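Local coordinates for putative glycosyltransferase (Mannosyltransferase) involved in glycosylating the PBCV-1 major capsid protein (Paramecium bursaria Chlorella virus 1, PDB 2P6W) that probably transfers a sugar from a nucleotide-sugar donor during glycosylation of the viral major capsid protein, this chain being its N-terminal, manganese-binding GT-A domain, at residues A[90-94]-A[95-99]; A[160-163]-A[164-167]; A[197-200]-A[201-205]. One frame throughout, in Å; residues are numbered along the deposited sequence.

Contact 1 (A[90-94]-A[95-99])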
loop_
_atom_site.group_PDB
_atom_site.type_symbol
_atom_site.label_atom_id
_atom_site.label_comp_id
_atom_site.label_asym_id
_atom_site.label_seq_id
_atom_site.Cartn_x
_atom_site.Cartn_y
_atom_site.Cartn_z
ATOM N N LYS A 90 14.331 5.243 -8.351
ATOM C CA LYS A 90 14.685 4.291 -7.301
ATOM C C LYS A 90 15.791 4.785 -6.359
ATOM O O LYS A 90 15.885 4.320 -5.221
ATOM C CB LYS A 90 15.053 2.928 -7.911
ATOM C CG LYS A 90 16.426 2.925 -8.561
ATOM C CD LYS A 90 16.846 1.515 -9.002
ATOM C CE LYS A 90 18.319 1.531 -9.380
ATOM N NZ LYS A 90 18.730 0.261 -10.037
ATOM N N ASN A 91 16.615 5.732 -6.815
ATOM C CA ASN A 91 17.667 6.270 -5.952
ATOM C C ASN A 91 17.209 7.435 -5.069
ATOM O O ASN A 91 18.019 8.058 -4.373
ATOM C CB ASN A 91 18.923 6.644 -6.762
ATOM C CG ASN A 91 19.557 5.444 -7.434
ATOM O OD1 ASN A 91 19.769 5.440 -8.649
ATOM N ND2 ASN A 91 19.854 4.411 -6.647
ATOM N N LYS A 92 15.906 7.709 -5.070
ATOM C CA LYS A 92 15.375 8.801 -4.260
ATOM C C LYS A 92 14.571 8.261 -3.085
ATOM O O LYS A 92 13.699 7.403 -3.282
ATOM C CB LYS A 92 14.503 9.724 -5.103
ATOM C CG LYS A 92 15.259 10.461 -6.208
ATOM C CD LYS A 92 14.291 11.219 -7.078
ATOM C CE LYS A 92 14.998 12.015 -8.176
ATOM N NZ LYS A 92 13.993 12.653 -9.092
ATOM N N PRO A 93 14.848 8.764 -1.862
ATOM C CA PRO A 93 14.180 8.223 -0.679
ATOM C C PRO A 93 12.740 8.692 -0.593
ATOM O O PRO A 93 12.373 9.705 -1.196
ATOM C CB PRO A 93 14.986 8.798 0.479
ATOM C CG PRO A 93 15.477 10.127 -0.046
ATOM C CD PRO A 93 15.768 9.868 -1.515
ATOM N N ILE A 94 11.943 7.963 0.182
ATOM C CA ILE A 94 10.522 8.247 0.313
ATOM C C ILE A 94 10.300 9.664 0.824
ATOM O O ILE A 94 9.347 10.338 0.435
ATOM C CB ILE A 94 9.870 7.232 1.278
ATOM C CG1 ILE A 94 9.712 5.864 0.591
ATOM C CG2 ILE A 94 8.536 7.774 1.809
ATOM C CD1 ILE A 94 9.400 4.716 1.568
ATOM N N THR A 95 11.205 10.094 1.701
ATOM C CA THR A 95 11.128 11.392 2.354
ATOM C C THR A 95 11.411 12.557 1.397
ATOM O O THR A 95 11.172 13.717 1.754
ATOM C CB THR A 95 12.034 11.417 3.598
ATOM O OG1 THR A 95 13.317 10.880 3.256
ATOM C CG2 THR A 95 11.409 10.551 4.706
ATOM N N SER A 96 11.897 12.268 0.183
ATOM C CA SER A 96 12.011 13.314 -0.830
ATOM C C SER A 96 10.654 13.640 -1.456
ATOM O O SER A 96 10.507 14.666 -2.125
ATOM C CB SER A 96 13.029 12.953 -1.920
ATOM O OG SER A 96 12.605 11.810 -2.643
ATOM N N PHE A 97 9.670 12.756 -1.233
ATOM C CA PHE A 97 8.343 12.854 -1.868
ATOM C C PHE A 97 7.231 13.193 -0.880
ATOM O O PHE A 97 6.159 13.663 -1.282
ATOM C CB PHE A 97 7.989 11.529 -2.560
ATOM C CG PHE A 97 8.858 11.219 -3.748
ATOM C CD1 PHE A 97 8.541 11.720 -5.017
ATOM C CD2 PHE A 97 9.988 10.438 -3.598
ATOM C CE1 PHE A 97 9.359 11.449 -6.112
ATOM C CE2 PHE A 97 10.804 10.142 -4.692
ATOM C CZ PHE A 97 10.488 10.643 -5.945
ATOM N N ILE A 98 7.476 12.932 0.402
ATOM C CA ILE A 98 6.473 13.165 1.436
ATOM C C ILE A 98 7.115 13.599 2.746
ATOM O O ILE A 98 8.197 13.131 3.102
ATOM C CB ILE A 98 5.546 11.903 1.636
ATOM C CG1 ILE A 98 4.445 12.167 2.665
ATOM C CG2 ILE A 98 6.349 10.667 1.998
ATOM C CD1 ILE A 98 3.317 11.116 2.636
ATOM N N ASP A 99 6.444 14.518 3.436
ATOM C CA ASP A 99 6.895 15.048 4.710
ATOM C C ASP A 99 6.261 14.197 5.813
ATOM O O ASP A 99 5.039 14.246 6.010
ATOM C CB ASP A 99 6.433 16.507 4.812
ATOM C CG ASP A 99 6.768 17.152 6.136
ATOM O OD1 ASP A 99 7.399 16.512 7.000
ATOM O OD2 ASP A 99 6.398 18.335 6.292
#
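Ser96 turns its hydroxyl back over its own main chain (chi1 64°), with OG between the backbone N and the carbonyl carbon, and this rotation brings OG to within 2.6 Å of Pro93 O as a hydrogen-bond donor. The hydroxyl meets the oxygen in the carbonyl plane, at a C=O...OG angle of 157°. Ser96 N reaches the same Pro93 O at 2.9 Å from above that plane, so one residue grips a single carbonyl oxygen twice. One residue further on, Phe97 N donates to Ile94 O at 3.0 Å, and Ile98 N adds a weak bond to this second oxygen. The chain thus winds through two overlapping type I turns, 93-96 and 94-97, within the loop that joins strand 83-85 to strand 107-110. This loop passes over the end of the GT-A sheet away from the metal site, and Ile94 drops from it onto Ile8 and Ile10 of strand 8-13 and Tyr32 of helix 20-36. Beside Ile94 lies Ile98, pointing the same way, their CG2 methyls meeting at 3.6 Å. The Phe97 side chain leaves with CG anti to its carbonyl carbon (chi1 -67°), which sends the ring back along the preceding residues. Its CD2 edge faces Pro93 O at 3.5 Å, close to the ring plane, while CE2 packs obliquely against Lys92 CB at 3.7 Å. The extended Lys92 chain crosses the phenylalanine at about a right angle, its CD 4.0 Å from Phe97 CZ. Thr176 and Leu192 also touch the Phe97 side chain.

Contact 2 (A[160-163]-A[164-167]); sequences YVFP and RIPG
Arg164 folds back along the last turn of its helix and lays its guanidinium flat on one face of the Tyr160 ring. The two planes are only 8° apart, their centres are separated by 3.6 Å, and Arg164 CZ stands almost straight above the ring, so the stack is also a cation-pi interaction. Arg164 NE and NH2 lie toward the phenol end of the ring, with NH2 3.5 Å from Tyr160 CE1, whereas NH1 sits over the middle of the ring. From there NH1 donates to Tyr160 O at 2.9 Å, the acceptor tilted a little from the guanidinium plane. Tyr160 therefore holds the arginine twice, by ring face and by carbonyl, and the bond to the carbonyl restrains rotation of the guanidinium about the stacking axis. An aliphatic chain extended from CG to NE spans the turn, its CD passing 3.4 Å from Tyr160 O. This is the C-terminal end of helix 153-164, just before strand 169-172 at the margin of the six-stranded GT-A sheet. Here Arg164 N still bonds to Val161 O at 2.9 Å and Ile165 N to Phe162 O at 3.1 Å, both spanning three residues; the bond from Ile165 N to Val161 O, across four, is weak. Ile165 carries CG1 between its backbone N and carbonyl carbon (chi1 56°), a rotation that swings CD1 back beneath the turn to Val161 CG1 at 3.8 Å. Val161 and Ile165 both also touch Tyr107 of strand 107-110 and Ile134 of helix 132-140, while Trp147 meets the Tyr160 ring edge-to-face.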
loop_
_atom_site.group_PDB
_atom_site.type_symbol
_atom_site.label_atom_id
_atom_site.label_comp_id
_atom_site.label_asym_id
_atom_site.label_seq_id
_atom_site.Cartn_x
_atom_site.Cartn_y
_atom_site.Cartn_z
ATOM N N TYR A 160 -14.660 4.272 8.735
ATOM C CA TYR A 160 -14.643 3.813 10.122
ATOM C C TYR A 160 -13.481 4.458 10.892
ATOM O O TYR A 160 -13.679 5.032 11.965
ATOM C CB TYR A 160 -14.561 2.284 10.208
ATOM C CG TYR A 160 -14.821 1.752 11.589
ATOM C CD1 TYR A 160 -16.106 1.390 11.976
ATOM C CD2 TYR A 160 -13.785 1.619 12.511
ATOM C CE1 TYR A 160 -16.352 0.919 13.248
ATOM C CE2 TYR A 160 -14.018 1.145 13.787
ATOM C CZ TYR A 160 -15.297 0.794 14.151
ATOM O OH TYR A 160 -15.549 0.319 15.424
ATOM N N VAL A 161 -12.274 4.369 10.341
ATOM C CA VAL A 161 -11.100 4.843 11.089
ATOM C C VAL A 161 -11.032 6.362 11.125
ATOM O O VAL A 161 -10.929 6.975 12.196
ATOM C CB VAL A 161 -9.772 4.277 10.520
ATOM C CG1 VAL A 161 -8.576 4.892 11.224
ATOM C CG2 VAL A 161 -9.739 2.754 10.698
ATOM N N PHE A 162 -11.087 6.975 9.946
ATOM C CA PHE A 162 -10.862 8.418 9.879
ATOM C C PHE A 162 -11.785 9.247 10.807
ATOM O O PHE A 162 -11.298 10.145 11.505
ATOM C CB PHE A 162 -10.928 8.921 8.429
ATOM C CG PHE A 162 -9.683 8.640 7.613
ATOM C CD1 PHE A 162 -8.615 7.896 8.129
ATOM C CD2 PHE A 162 -9.612 9.087 6.290
ATOM C CE1 PHE A 162 -7.473 7.634 7.337
ATOM C CE2 PHE A 162 -8.492 8.823 5.513
ATOM C CZ PHE A 162 -7.425 8.114 6.035
ATOM N N PRO A 163 -13.104 8.959 10.829
ATOM C CA PRO A 163 -13.962 9.728 11.748
ATOM C C PRO A 163 -13.549 9.659 13.202
ATOM O O PRO A 163 -13.849 10.585 13.965
ATOM C CB PRO A 163 -15.337 9.093 11.559
ATOM C CG PRO A 163 -15.312 8.570 10.177
ATOM C CD PRO A 163 -13.907 8.029 10.014
ATOM N N ARG A 164 -12.848 8.592 13.577
ATOM C CA ARG A 164 -12.494 8.370 14.971
ATOM C C ARG A 164 -11.141 8.957 15.361
ATOM O O ARG A 164 -10.797 8.963 16.553
ATOM C CB ARG A 164 -12.530 6.866 15.267
ATOM C CG ARG A 164 -13.946 6.250 15.331
ATOM C CD ARG A 164 -13.884 4.722 15.351
ATOM N NE ARG A 164 -15.195 4.144 15.652
ATOM C CZ ARG A 164 -16.220 4.122 14.806
ATOM N NH1 ARG A 164 -16.096 4.624 13.582
ATOM N NH2 ARG A 164 -17.388 3.600 15.186
ATOM N N ILE A 165 -10.380 9.433 14.366
ATOM C CA ILE A 165 -9.055 10.038 14.589
ATOM C C ILE A 165 -8.924 11.414 13.886
ATOM O O ILE A 165 -7.997 11.653 13.090
ATOM C CB ILE A 165 -7.895 9.061 14.214
ATOM C CG1 ILE A 165 -8.027 8.585 12.758
ATOM C CG2 ILE A 165 -7.890 7.830 15.150
ATOM C CD1 ILE A 165 -6.720 8.033 12.169
ATOM N N PRO A 166 -9.838 12.342 14.207
ATOM C CA PRO A 166 -9.831 13.631 13.532
ATOM C C PRO A 166 -8.472 14.306 13.686
ATOM O O PRO A 166 -7.893 14.315 14.786
ATOM C CB PRO A 166 -10.917 14.422 14.278
ATOM C CG PRO A 166 -10.991 13.774 15.614
ATOM C CD PRO A 166 -10.854 12.309 15.272
ATOM N N GLY A 167 -7.957 14.833 12.578
ATOM C CA GLY A 167 -6.696 15.553 12.579
ATOM C C GLY A 167 -5.450 14.688 12.530
ATOM O O GLY A 167 -4.327 15.206 12.507
#

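Contact 3 (A[197-200]-A[201-205]). With FLC (citrate anion), chain C.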
loop_
_atom_site.group_PDB
_atom_site.type_symbol
_atom_site.label_atom_id
_atom_site.label_comp_id
_atom_site.label_asym_id
_atom_site.label_seq_id
_atom_site.Cartn_x
_atom_site.Cartn_y
_atom_site.Cartn_z
ATOM N N CYS A 197 -3.412 -0.341 -11.189
ATOM C CA CYS A 197 -4.704 -0.565 -10.562
ATOM C C CYS A 197 -5.768 -0.996 -11.569
ATOM O O CYS A 197 -5.858 -0.426 -12.658
ATOM C CB CYS A 197 -5.123 0.726 -9.874
ATOM S SG CYS A 197 -6.567 0.604 -8.832
ATOM N N GLY A 198 -6.537 -2.029 -11.216
ATOM C CA GLY A 198 -7.737 -2.406 -11.976
ATOM C C GLY A 198 -7.506 -3.234 -13.221
ATOM O O GLY A 198 -8.463 -3.560 -13.942
ATOM N N THR A 199 -6.259 -3.615 -13.462
ATOM C CA THR A 199 -5.918 -4.356 -14.679
ATOM C C THR A 199 -5.753 -5.845 -14.379
ATOM O O THR A 199 -5.658 -6.245 -13.217
ATOM C CB THR A 199 -4.638 -3.790 -15.314
ATOM O OG1 THR A 199 -3.597 -3.789 -14.337
ATOM C CG2 THR A 199 -4.872 -2.340 -15.764
ATOM N N SER A 200 -5.700 -6.655 -15.436
ATOM C CA SER A 200 -5.630 -8.115 -15.312
ATOM C C SER A 200 -4.192 -8.587 -15.092
ATOM O O SER A 200 -3.228 -7.843 -15.315
ATOM C CB SER A 200 -6.149 -8.766 -16.592
ATOM O OG SER A 200 -5.175 -8.659 -17.618
ATOM N N ARG A 201 -4.051 -9.852 -14.711
ATOM C CA ARG A 201 -2.726 -10.410 -14.467
ATOM C C ARG A 201 -1.873 -10.366 -15.730
ATOM O O ARG A 201 -0.704 -9.962 -15.689
ATOM C CB ARG A 201 -2.835 -11.855 -13.984
ATOM C CG ARG A 201 -3.521 -12.000 -12.626
ATOM C CD ARG A 201 -3.751 -13.474 -12.351
ATOM N NE ARG A 201 -4.861 -13.688 -11.436
ATOM C CZ ARG A 201 -5.534 -14.834 -11.347
ATOM N NH1 ARG A 201 -5.209 -15.862 -12.122
ATOM N NH2 ARG A 201 -6.532 -14.942 -10.489
ATOM N N ALA A 202 -2.457 -10.777 -16.857
ATOM C CA ALA A 202 -1.702 -10.832 -18.110
ATOM C C ALA A 202 -1.296 -9.427 -18.551
ATOM O O ALA A 202 -0.205 -9.225 -19.091
ATOM C CB ALA A 202 -2.519 -11.530 -19.209
ATOM N N GLU A 203 -2.178 -8.456 -18.316
ATOM C CA GLU A 203 -1.921 -7.051 -18.651
ATOM C C GLU A 203 -0.784 -6.515 -17.795
ATOM O O GLU A 203 0.112 -5.813 -18.268
ATOM C CB GLU A 203 -3.202 -6.229 -18.461
ATOM C CG GLU A 203 -4.235 -6.522 -19.570
ATOM C CD GLU A 203 -5.670 -6.208 -19.190
ATOM O OE1 GLU A 203 -5.901 -5.443 -18.212
ATOM O OE2 GLU A 203 -6.574 -6.725 -19.898
ATOM N N ARG A 204 -0.818 -6.864 -16.513
ATOM C CA ARG A 204 0.272 -6.535 -15.595
ATOM C C ARG A 204 1.617 -7.196 -15.928
ATOM O O ARG A 204 2.672 -6.557 -15.796
ATOM C CB ARG A 204 -0.165 -6.897 -14.175
ATOM C CG ARG A 204 -1.264 -5.978 -13.676
ATOM C CD ARG A 204 -1.873 -6.453 -12.372
ATOM N NE ARG A 204 -2.790 -5.467 -11.801
ATOM C CZ ARG A 204 -3.620 -5.717 -10.787
ATOM N NH1 ARG A 204 -3.644 -6.917 -10.207
ATOM N NH2 ARG A 204 -4.414 -4.756 -10.332
ATOM N N ASP A 205 1.590 -8.475 -16.319
ATOM C CA ASP A 205 2.799 -9.161 -16.774
ATOM C C ASP A 205 3.390 -8.377 -17.939
ATOM O O ASP A 205 4.588 -8.122 -17.983
ATOM C CB ASP A 205 2.491 -10.575 -17.267
ATOM C CG ASP A 205 2.176 -11.561 -16.148
ATOM O OD1 ASP A 205 2.246 -11.208 -14.951
ATOM O OD2 ASP A 205 1.851 -12.732 -16.495
HETATM C CAC FLC C . -7.051 -1.785 -5.671
HETATM C CA FLC C . -7.364 -3.290 -5.811
HETATM C CB FLC C . -6.285 -3.883 -6.684
HETATM C CBC FLC C . -6.259 -3.517 -8.130
HETATM C CG FLC C . -7.040 -5.259 -6.817
HETATM C CGC FLC C . -6.266 -6.420 -7.491
HETATM O OA1 FLC C . -7.991 -1.026 -5.372
HETATM O OA2 FLC C . -5.866 -1.418 -5.870
HETATM O OB1 FLC C . -5.226 -2.894 -8.419
HETATM O OB2 FLC C . -7.222 -3.775 -8.892
HETATM O OG1 FLC C . -5.213 -6.130 -8.083
HETATM O OG2 FLC C . -6.738 -7.585 -7.396
HETATM O OHB FLC C . -5.143 -4.418 -5.991
#
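Ser200 and Glu203 exchange the two hydrogen bonds of a capping box at the start of helix 201-210. Ser200, the N-cap, accepts from Glu203 N through OG at 3.1 Å, a chi1 of 76° placing OG between its own N and carbonyl carbon. In return Ser200 N donates to Glu203 OE1 at 3.0 Å; the N-H line is nearly straight, at 175°, but meets OE1 from above the carboxylate plane. The first regular helical bond, Arg204 N to Ser200 O at 2.9 Å, follows directly.

Charged and anion-binding contacts centre on Arg204, whose chain runs extended from CG to NE back past the cap. NH1 and NH2 both bond to OG1 of a bound citrate, each at 2.8 Å, a forked grip on one carboxylate oxygen. The backbone N of Gly198 serves a second carboxylate of the same citrate, reaching OB2 at 3.0 Å and, more weakly, OB1. NH2 is also bonded to Met196 O, and a long, weak ion pair links NH1 to Asp82 of the manganese site.

Close packing joins Thr199 to Arg204. Thr199 O stands over the centre of one guanidinium face, 3.2 Å from Arg204 CZ, while Thr199 OG1 lies 3.1 Å from Arg204 NE.

Cys197, Gly198 and Arg204 are UDP-binding residues, and Arg204 also binds UDP-glucose. Citrate, probably from the crystallisation liquor, may thus mimic part of the negatively charged nucleotide-sugar: a helix whose start is fixed by the capping box presents an arginine that joins a loop amide in gripping carboxylates.

How the contacts relate
Contacts 1 and 2 are partly buried, each setting branched aliphatics against the body of the domain, whereas contact 3 lies at the surface beside the metal site. All three are turns or helix ends, differently secured: contact 1 by a serine hydroxyl and main-chain bonds, contact 2 by a stacked arginine, contact 3 by a capping box. Contacts 1 and 3 both touch helix 20-36, while contact 2 packs on strand 107-110, which the loop of contact 1 leads into. The arginines are used differently: Arg164 stacks on a ring and bonds to a helix carbonyl, whereas Arg204 binds an external anion. Contacts 2 and 3, with centres about 33 Å apart, occupy opposite sides of the chain's centre.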